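Local structure of PhnB protein (Bacillus cereus, 3OMS) at residues 14-18 and 76-80; 29-35 and 59-63; 84-90 and 130-136. The protein is of unproven function but belongs to the glyoxalase-fold family and may be a 3-demethylubiquinone-9 3-methyltransferase. The contacts are given in a common frame with arbitrary orientation. Numbering follows the deposited sequence.

How the contacts relate
Contacts 1 and 3 are largely buried, while contact 2 is only partly so, mixing buried Phe32 and Leu61 with exposed Asp33 and Gln34. Contacts 1 and 2 both reach the four-stranded sheet of the first beta-alpha-beta-beta-beta module, through strands 11-17 and 54-61, on opposite sides of the chain's centre; contact 3 is the parallel pair 83-89 and 131-136 in the sheet of the second module. Their chemistry follows: aromatic packing and water bridges in contact 1, polar bonds that pin a loop to a hairpin turn in contact 2, a regular backbone ladder in contact 3. Val130 of contact 3 packs on Phe79 and Leu15 of contact 1, and Trp132 meets Phe32 and Leu61 of contact 2. All three touch the second subunit.

Contact 1 (14-18 and 76-80); sequences FLMFE and NFTFT
Residues 14-17 form the extended end of strand 11-17, and Glu18 leaves it in a loop. Residues 76-80 are an irregular, mostly extended loop whose course from CA 77 to CA 79 makes 132° with that from CA 15 to CA 18. The closest CA pair, Phe17 and Thr78, is 7.9 Å apart, too far for beta pairing; flat aromatic rings suit so wide a gap. Phe79 (chi1 m) points toward the strand. Its edge meets the face of Phe17 (chi1 m) in a T-shaped pair, centroids 5.2 Å apart and planes at 63°, with Phe17 CE1 to Phe79 CE2 at 3.8 Å. Apolar Leu15 adds its CB, 4.1 Å from Phe79 CE1, and Met16 O is 3.5 Å from Phe79 CZ. Met16, a selenomethionine, stretches out through t chi1 and chi2 before chi3 turns p, bringing Met16 CE to 3.4 Å from Phe77 CE1, at that ring's edge; a long flexible side chain suits this reach. Two waters span the gap. One donates to Met16 O at 2.7 Å and lies 2.9 Å from Thr78 OG1; the other donates to Phe77 O at 2.7 Å and to Glu18 OE2 at 3.3 Å, an oxygen also bound by His75 N. The contact ties the outermost strand of its own chain's first sheet to the loop joining the two modules of a glyoxalase-type fold. Strand 64-70 pairs with 14-17 on one side, the second subunit extends the sheet at Phe14 and Leu15, and Phe17 rests on Ala24 and Tyr28 of helix 21-29.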
loop_
_atom_site.group_PDB
_atom_site.type_symbol
_atom_site.label_atom_id
_atom_site.label_comp_id
_atom_site.label_asym_id
_atom_site.label_seq_id
_atom_site.Cartn_x
_atom_site.Cartn_y
_atom_site.Cartn_z
ATOM N N PHE A 14 0.449 -0.654 -5.448
ATOM C CA PHE A 14 0.751 -1.661 -6.458
ATOM C C PHE A 14 0.751 -3.023 -5.742
ATOM O O PHE A 14 1.533 -3.272 -4.779
ATOM C CB PHE A 14 2.117 -1.393 -7.052
ATOM C CG PHE A 14 2.517 -2.256 -8.240
ATOM C CD1 PHE A 14 2.696 -1.676 -9.496
ATOM C CD2 PHE A 14 2.849 -3.611 -8.079
ATOM C CE1 PHE A 14 3.113 -2.420 -10.574
ATOM C CE2 PHE A 14 3.281 -4.351 -9.160
ATOM C CZ PHE A 14 3.419 -3.718 -10.421
ATOM N N LEU A 15 -0.155 -3.895 -6.184
ATOM C CA LEU A 15 -0.341 -5.191 -5.565
ATOM C C LEU A 15 0.189 -6.320 -6.463
ATOM O O LEU A 15 -0.183 -6.439 -7.637
ATOM C CB LEU A 15 -1.828 -5.387 -5.217
ATOM C CG LEU A 15 -2.447 -4.595 -4.053
ATOM C CD1 LEU A 15 -2.512 -3.057 -4.248
ATOM C CD2 LEU A 15 -3.864 -5.150 -3.784
HETATM N N MSE A 16 1.071 -7.165 -5.895
HETATM C CA MSE A 16 1.602 -8.282 -6.588
HETATM C C MSE A 16 1.015 -9.599 -6.048
HETATM O O MSE A 16 1.301 -10.000 -4.902
HETATM C CB MSE A 16 3.125 -8.283 -6.458
HETATM C CG MSE A 16 3.811 -9.405 -7.210
HETATM SE SE MSE A 16 5.752 -9.176 -7.267
HETATM C CE MSE A 16 6.041 -9.361 -5.394
ATOM N N PHE A 17 0.235 -10.239 -6.922
ATOM C CA PHE A 17 -0.427 -11.509 -6.705
ATOM C C PHE A 17 0.377 -12.607 -7.389
ATOM O O PHE A 17 1.367 -12.327 -8.093
ATOM C CB PHE A 17 -1.883 -11.453 -7.265
ATOM C CG PHE A 17 -2.773 -10.492 -6.574
ATOM C CD1 PHE A 17 -3.509 -10.876 -5.473
ATOM C CD2 PHE A 17 -2.939 -9.187 -7.050
ATOM C CE1 PHE A 17 -4.377 -9.954 -4.832
ATOM C CE2 PHE A 17 -3.756 -8.286 -6.431
ATOM C CZ PHE A 17 -4.503 -8.676 -5.290
ATOM N N GLU A 18 0.005 -13.878 -7.159
ATOM C CA GLU A 18 0.614 -15.005 -7.889
ATOM C C GLU A 18 -0.437 -15.865 -8.614
ATOM O O GLU A 18 -0.410 -17.101 -8.541
ATOM C CB GLU A 18 1.495 -15.877 -6.946
ATOM C CG GLU A 18 2.703 -15.079 -6.413
ATOM C CD GLU A 18 3.647 -15.855 -5.523
ATOM O OE1 GLU A 18 3.381 -17.042 -5.204
ATOM O OE2 GLU A 18 4.687 -15.246 -5.180
ATOM N N ASN A 76 8.936 -15.966 -1.719
ATOM C CA ASN A 76 8.795 -16.522 -0.375
ATOM C C ASN A 76 8.016 -15.603 0.594
ATOM O O ASN A 76 7.899 -15.886 1.779
ATOM C CB ASN A 76 10.173 -16.985 0.192
ATOM C CG ASN A 76 11.093 -15.812 0.609
ATOM O OD1 ASN A 76 10.683 -14.621 0.654
ATOM N ND2 ASN A 76 12.322 -16.160 0.979
ATOM N N PHE A 77 7.406 -14.542 0.067
ATOM C CA PHE A 77 6.600 -13.615 0.874
ATOM C C PHE A 77 5.269 -13.401 0.209
ATOM O O PHE A 77 5.079 -13.720 -0.990
ATOM C CB PHE A 77 7.337 -12.258 0.984
ATOM C CG PHE A 77 7.679 -11.650 -0.354
ATOM C CD1 PHE A 77 6.735 -10.953 -1.082
ATOM C CD2 PHE A 77 8.950 -11.774 -0.873
ATOM C CE1 PHE A 77 7.065 -10.425 -2.323
ATOM C CE2 PHE A 77 9.284 -11.222 -2.108
ATOM C CZ PHE A 77 8.353 -10.561 -2.825
ATOM N N THR A 78 4.346 -12.783 0.944
ATOM C CA THR A 78 3.118 -12.275 0.340
ATOM C C THR A 78 2.706 -11.038 1.127
ATOM O O THR A 78 3.541 -10.437 1.809
ATOM C CB THR A 78 1.982 -13.368 0.296
ATOM O OG1 THR A 78 0.817 -12.879 -0.403
ATOM C CG2 THR A 78 1.619 -13.837 1.721
ATOM N N PHE A 79 1.439 -10.663 1.049
ATOM C CA PHE A 79 0.950 -9.490 1.737
ATOM C C PHE A 79 1.050 -9.677 3.209
ATOM O O PHE A 79 0.914 -10.820 3.702
ATOM C CB PHE A 79 -0.507 -9.197 1.366
ATOM C CG PHE A 79 -0.739 -9.060 -0.105
ATOM C CD1 PHE A 79 -0.401 -7.873 -0.764
ATOM C CD2 PHE A 79 -1.342 -10.096 -0.834
ATOM C CE1 PHE A 79 -0.619 -7.760 -2.124
ATOM C CE2 PHE A 79 -1.571 -9.979 -2.202
ATOM C CZ PHE A 79 -1.208 -8.823 -2.839
ATOM N N THR A 80 1.342 -8.581 3.925
ATOM C CA THR A 80 1.291 -8.593 5.380
ATOM C C THR A 80 0.450 -7.386 5.850
ATOM O O THR A 80 0.157 -6.483 5.051
ATOM C CB THR A 80 2.662 -8.530 6.045
ATOM O OG1 THR A 80 3.239 -7.206 5.907
ATOM C CG2 THR A 80 3.645 -9.606 5.501
HETATM O O HOH W 1 1.310 -12.093 -3.121
HETATM O O HOH W 2 3.982 -12.705 -3.209
#

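Contact 2 (29-35 and 59-63); sequences TSLFDQS and FTLNG
The loop 29-35, after helix 21-29, folds against the end of strand 54-61, with Ser35 opposite Leu61 (CA-CA 4.4 Å) and left-handed Gln34 (56/53) opposite Asn62 (4.7 Å). Phe59 CD1 touches Thr29 CG2 at 3.9 Å. Thr60 O lies 3.2 Å from Ser35 CB, while Thr60 OG1, bonded to Glu36 N, shares a water with Gln34 O (2.8 and 3.2 Å from it). Leu61 (m, t) turns its CB away, but its CD2 reaches Phe32 CD2, at the ring edge, at 4.2 Å. Asn62, also left-handed (48/47), donates from N to Ser35 OG at 2.9 Å and from ND2, with chi1 t, to Asp33 O at 3.2 Å. Gly63 (89/-17), where a CB would jam against the preceding carbonyl, gives a weak bond from N to Gln34 O (2.9 Å). Asn62-Gly63 thus centre a type I'-like turn, the two-residue hairpin loop typical of Asn-Gly. Side-chain OG and ND2 groups bonding backbone atoms, with one weak backbone bond, therefore pin loop to turn beside an apolar patch.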
loop_
_atom_site.group_PDB
_atom_site.type_symbol
_atom_site.label_atom_id
_atom_site.label_comp_id
_atom_site.label_asym_id
_atom_site.label_seq_id
_atom_site.Cartn_x
_atom_site.Cartn_y
_atom_site.Cartn_z
ATOM N N THR A 29 -13.303 -3.999 -7.262
ATOM C CA THR A 29 -14.031 -2.966 -7.961
ATOM C C THR A 29 -15.554 -3.116 -7.759
ATOM O O THR A 29 -16.289 -2.188 -8.025
ATOM C CB THR A 29 -13.719 -2.911 -9.456
ATOM O OG1 THR A 29 -13.968 -4.178 -10.031
ATOM C CG2 THR A 29 -12.271 -2.516 -9.732
ATOM N N SER A 30 -16.023 -4.260 -7.272
ATOM C CA SER A 30 -17.452 -4.423 -6.939
ATOM C C SER A 30 -17.878 -3.846 -5.573
ATOM O O SER A 30 -19.093 -3.763 -5.277
ATOM C CB SER A 30 -17.819 -5.910 -6.974
ATOM O OG SER A 30 -17.448 -6.587 -5.758
ATOM N N LEU A 31 -16.919 -3.423 -4.753
ATOM C CA LEU A 31 -17.174 -3.093 -3.359
ATOM C C LEU A 31 -17.406 -1.625 -3.124
ATOM O O LEU A 31 -17.948 -1.245 -2.091
ATOM C CB LEU A 31 -15.969 -3.498 -2.493
ATOM C CG LEU A 31 -15.615 -4.981 -2.478
ATOM C CD1 LEU A 31 -14.403 -5.180 -1.578
ATOM C CD2 LEU A 31 -16.796 -5.810 -2.014
ATOM N N PHE A 32 -16.949 -0.784 -4.059
ATOM C CA PHE A 32 -17.005 0.651 -3.877
ATOM C C PHE A 32 -17.591 1.320 -5.107
ATOM O O PHE A 32 -17.465 0.824 -6.239
ATOM C CB PHE A 32 -15.583 1.222 -3.633
ATOM C CG PHE A 32 -14.846 0.561 -2.511
ATOM C CD1 PHE A 32 -15.170 0.850 -1.190
ATOM C CD2 PHE A 32 -13.825 -0.348 -2.757
ATOM C CE1 PHE A 32 -14.502 0.210 -0.145
ATOM C CE2 PHE A 32 -13.169 -0.993 -1.717
ATOM C CZ PHE A 32 -13.494 -0.709 -0.419
ATOM N N ASP A 33 -18.236 2.453 -4.873
ATOM C CA ASP A 33 -18.728 3.268 -5.958
ATOM C C ASP A 33 -17.560 3.773 -6.783
ATOM O O ASP A 33 -16.482 4.014 -6.230
ATOM C CB ASP A 33 -19.508 4.467 -5.421
ATOM C CG ASP A 33 -20.610 4.840 -6.321
ATOM O OD1 ASP A 33 -21.611 4.065 -6.317
ATOM O OD2 ASP A 33 -20.471 5.872 -7.040
ATOM N N GLN A 34 -17.812 3.947 -8.087
ATOM C CA GLN A 34 -16.873 4.554 -9.036
ATOM C C GLN A 34 -15.541 3.835 -9.030
ATOM O O GLN A 34 -14.456 4.433 -8.902
ATOM C CB GLN A 34 -16.732 6.044 -8.786
ATOM C CG GLN A 34 -17.900 6.822 -9.381
ATOM C CD GLN A 34 -18.051 8.151 -8.742
ATOM O OE1 GLN A 34 -17.801 9.184 -9.363
ATOM N NE2 GLN A 34 -18.460 8.148 -7.476
ATOM N N SER A 35 -15.653 2.524 -9.211
ATOM C CA SER A 35 -14.492 1.659 -9.264
ATOM C C SER A 35 -14.594 0.789 -10.508
ATOM O O SER A 35 -15.618 0.098 -10.728
ATOM C CB SER A 35 -14.442 0.802 -8.016
ATOM O OG SER A 35 -14.544 1.621 -6.884
ATOM N N PHE A 59 -6.626 -0.328 -12.205
ATOM C CA PHE A 59 -8.040 -0.202 -11.859
ATOM C C PHE A 59 -8.219 0.927 -10.907
ATOM O O PHE A 59 -7.251 1.357 -10.257
ATOM C CB PHE A 59 -8.583 -1.489 -11.248
ATOM C CG PHE A 59 -7.906 -1.927 -9.988
ATOM C CD1 PHE A 59 -8.578 -1.868 -8.744
ATOM C CD2 PHE A 59 -6.634 -2.530 -10.029
ATOM C CE1 PHE A 59 -7.972 -2.341 -7.576
ATOM C CE2 PHE A 59 -6.019 -2.970 -8.836
ATOM C CZ PHE A 59 -6.696 -2.876 -7.614
ATOM N N THR A 60 -9.454 1.409 -10.770
ATOM C CA THR A 60 -9.723 2.457 -9.809
ATOM C C THR A 60 -10.580 1.892 -8.647
ATOM O O THR A 60 -11.368 0.967 -8.827
ATOM C CB THR A 60 -10.444 3.633 -10.429
ATOM O OG1 THR A 60 -11.673 3.160 -11.033
ATOM C CG2 THR A 60 -9.558 4.351 -11.436
ATOM N N LEU A 61 -10.353 2.438 -7.450
ATOM C CA LEU A 61 -11.248 2.277 -6.334
ATOM C C LEU A 61 -11.667 3.671 -5.905
ATOM O O LEU A 61 -10.833 4.512 -5.503
ATOM C CB LEU A 61 -10.555 1.492 -5.214
ATOM C CG LEU A 61 -10.047 0.059 -5.479
ATOM C CD1 LEU A 61 -9.331 -0.512 -4.236
ATOM C CD2 LEU A 61 -11.168 -0.916 -5.988
ATOM N N ASN A 62 -12.954 3.957 -6.080
ATOM C CA ASN A 62 -13.499 5.290 -5.883
ATOM C C ASN A 62 -12.678 6.342 -6.569
ATOM O O ASN A 62 -12.366 7.367 -5.965
ATOM C CB ASN A 62 -13.603 5.600 -4.386
ATOM C CG ASN A 62 -14.609 6.723 -4.055
ATOM O OD1 ASN A 62 -14.234 7.721 -3.439
ATOM N ND2 ASN A 62 -15.863 6.574 -4.467
ATOM N N GLY A 63 -12.309 6.111 -7.821
ATOM C CA GLY A 63 -11.616 7.140 -8.578
ATOM C C GLY A 63 -10.093 7.099 -8.431
ATOM O O GLY A 63 -9.427 7.696 -9.242
HETATM O O HOH W 3 -13.053 5.512 -11.594
#

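Contact 3 (84-90 and 130-136); sequences SLYVTCE and VSWQLTL
Strands 84-89 and 131-136, the first and last of the second beta-alpha-beta-beta-beta module, run parallel, crossing at -19° with axes 4.6 Å apart, and pair Leu85 with Trp132 through Cys89 with Leu136 in order. The ladder alternates: Leu85 N to Ser131 O (2.9 Å), Gln133 N to Leu85 O (2.8 Å), Val87 N to Gln133 O (2.7 Å), Thr135 N to Val87 O and Cys89 N to Thr135 O (both 2.9 Å). On one face the Trp132 indole is a broad plate: Leu85 CD1 sits 3.8 Å above the centroid of its six-membered ring, a CH-pi contact, and Val87 CG2 abuts its edge, 3.6 Å from Trp132 CE3. Val87 CB lies against Leu134 CG at 4.2 Å. On the other face the polar ends of Gln133 and Ser84 pair, NE2 donating to OG (3.0 Å), and Tyr86 OH reaches Thr135 CG2 (3.4 Å). Strand 121-125 flanks 131-136, helix 92-103 lies on the Trp132 face, suiting its buried apolar residues, and a second-subunit strand continues the sheet beyond 84-87.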
loop_
_atom_site.group_PDB
_atom_site.type_symbol
_atom_site.label_atom_id
_atom_site.label_comp_id
_atom_site.label_asym_id
_atom_site.label_seq_id
_atom_site.Cartn_x
_atom_site.Cartn_y
_atom_site.Cartn_z
ATOM N N SER A 84 -1.372 -1.619 4.840
ATOM C CA SER A 84 -2.808 -1.891 4.718
ATOM C C SER A 84 -3.568 -0.756 3.988
ATOM O O SER A 84 -3.049 0.369 3.779
ATOM C CB SER A 84 -3.432 -2.133 6.090
ATOM O OG SER A 84 -3.279 -1.011 6.949
ATOM N N LEU A 85 -4.779 -1.097 3.580
ATOM C CA LEU A 85 -5.677 -0.160 2.936
ATOM C C LEU A 85 -6.770 0.279 3.924
ATOM O O LEU A 85 -7.580 -0.529 4.371
ATOM C CB LEU A 85 -6.259 -0.790 1.677
ATOM C CG LEU A 85 -5.220 -1.231 0.629
ATOM C CD1 LEU A 85 -5.970 -1.955 -0.528
ATOM C CD2 LEU A 85 -4.390 -0.084 0.112
ATOM N N TYR A 86 -6.737 1.553 4.270
ATOM C CA TYR A 86 -7.583 2.124 5.275
ATOM C C TYR A 86 -8.755 2.793 4.565
ATOM O O TYR A 86 -8.559 3.774 3.810
ATOM C CB TYR A 86 -6.765 3.105 6.073
ATOM C CG TYR A 86 -7.414 3.728 7.260
ATOM C CD1 TYR A 86 -7.260 3.178 8.522
ATOM C CD2 TYR A 86 -8.181 4.902 7.132
ATOM C CE1 TYR A 86 -7.857 3.774 9.638
ATOM C CE2 TYR A 86 -8.753 5.502 8.260
ATOM C CZ TYR A 86 -8.607 4.902 9.486
ATOM O OH TYR A 86 -9.158 5.493 10.582
ATOM N N VAL A 87 -9.952 2.266 4.831
ATOM C CA VAL A 87 -11.151 2.723 4.144
ATOM C C VAL A 87 -12.041 3.535 5.056
ATOM O O VAL A 87 -12.393 3.098 6.127
ATOM C CB VAL A 87 -11.997 1.561 3.591
ATOM C CG1 VAL A 87 -13.178 2.156 2.677
ATOM C CG2 VAL A 87 -11.145 0.582 2.769
ATOM N N THR A 88 -12.422 4.728 4.634
ATOM C CA THR A 88 -13.348 5.511 5.435
ATOM C C THR A 88 -14.709 5.464 4.717
ATOM O O THR A 88 -14.806 5.724 3.545
ATOM C CB THR A 88 -12.835 6.928 5.702
ATOM O OG1 THR A 88 -12.919 7.678 4.491
ATOM C CG2 THR A 88 -11.382 6.889 6.220
ATOM N N CYS A 89 -15.722 5.000 5.434
ATOM C CA CYS A 89 -17.040 4.709 4.889
ATOM C C CYS A 89 -17.944 5.837 5.387
ATOM O O CYS A 89 -17.730 6.357 6.494
ATOM C CB CYS A 89 -17.516 3.325 5.394
ATOM S SG CYS A 89 -16.437 1.859 5.021
ATOM N N GLU A 90 -18.940 6.227 4.589
ATOM C CA GLU A 90 -19.875 7.330 4.899
ATOM C C GLU A 90 -21.010 6.881 5.817
ATOM O O GLU A 90 -21.549 7.676 6.636
ATOM C CB GLU A 90 -20.531 7.857 3.607
ATOM C CG GLU A 90 -19.623 8.660 2.660
ATOM C CD GLU A 90 -18.589 7.805 1.951
ATOM O OE1 GLU A 90 -18.969 7.023 1.059
ATOM O OE2 GLU A 90 -17.388 7.928 2.286
ATOM N N VAL A 130 -4.650 -9.605 1.509
ATOM C CA VAL A 130 -4.530 -8.147 1.523
ATOM C C VAL A 130 -5.215 -7.570 2.765
ATOM O O VAL A 130 -6.342 -7.990 3.103
ATOM C CB VAL A 130 -5.142 -7.491 0.272
ATOM C CG1 VAL A 130 -5.136 -5.905 0.413
ATOM C CG2 VAL A 130 -4.358 -7.931 -0.951
ATOM N N SER A 131 -4.510 -6.698 3.492
ATOM C CA SER A 131 -5.013 -6.187 4.789
ATOM C C SER A 131 -5.804 -4.886 4.595
ATOM O O SER A 131 -5.311 -3.880 3.974
ATOM C CB SER A 131 -3.866 -5.940 5.723
ATOM O OG SER A 131 -4.258 -5.881 7.083
ATOM N N TRP A 132 -7.011 -4.898 5.158
ATOM C CA TRP A 132 -7.948 -3.788 5.074
ATOM C C TRP A 132 -8.412 -3.336 6.467
ATOM O O TRP A 132 -8.764 -4.165 7.351
ATOM C CB TRP A 132 -9.182 -4.228 4.319
ATOM C CG TRP A 132 -9.020 -4.607 2.893
ATOM C CD1 TRP A 132 -8.673 -5.826 2.421
ATOM C CD2 TRP A 132 -9.264 -3.783 1.741
ATOM N NE1 TRP A 132 -8.693 -5.831 1.055
ATOM C CE2 TRP A 132 -9.028 -4.581 0.604
ATOM C CE3 TRP A 132 -9.665 -2.459 1.564
ATOM C CZ2 TRP A 132 -9.192 -4.107 -0.705
ATOM C CZ3 TRP A 132 -9.782 -1.969 0.263
ATOM C CH2 TRP A 132 -9.571 -2.805 -0.858
ATOM N N GLN A 133 -8.436 -2.010 6.648
ATOM C CA GLN A 133 -8.998 -1.403 7.849
ATOM C C GLN A 133 -10.180 -0.590 7.380
ATOM O O GLN A 133 -10.154 0.070 6.326
ATOM C CB GLN A 133 -8.037 -0.450 8.567
ATOM C CG GLN A 133 -6.777 -1.109 9.126
ATOM C CD GLN A 133 -5.902 -0.102 9.823
ATOM O OE1 GLN A 133 -6.318 0.532 10.800
ATOM N NE2 GLN A 133 -4.681 0.081 9.312
ATOM N N LEU A 134 -11.246 -0.647 8.146
ATOM C CA LEU A 134 -12.469 0.055 7.764
ATOM C C LEU A 134 -12.957 0.845 8.942
ATOM O O LEU A 134 -12.947 0.347 10.053
ATOM C CB LEU A 134 -13.523 -0.932 7.322
ATOM C CG LEU A 134 -13.230 -1.673 6.021
ATOM C CD1 LEU A 134 -12.427 -2.933 6.304
ATOM C CD2 LEU A 134 -14.560 -1.971 5.393
ATOM N N THR A 135 -13.333 2.104 8.694
ATOM C CA THR A 135 -13.853 2.926 9.744
ATOM C C THR A 135 -14.993 3.811 9.246
ATOM O O THR A 135 -15.123 4.047 8.056
ATOM C CB THR A 135 -12.748 3.755 10.370
ATOM O OG1 THR A 135 -13.217 4.254 11.633
ATOM C CG2 THR A 135 -12.336 4.903 9.405
ATOM N N LEU A 136 -15.841 4.240 10.173
ATOM C CA LEU A 136 -16.969 5.078 9.831
ATOM C C LEU A 136 -16.573 6.543 10.113
ATOM O O LEU A 136 -16.134 6.855 11.224
ATOM C CB LEU A 136 -18.161 4.612 10.661
ATOM C CG LEU A 136 -19.564 5.090 10.316
ATOM C CD1 LEU A 136 -19.897 4.701 8.896
ATOM C CD2 LEU A 136 -20.540 4.490 11.330
#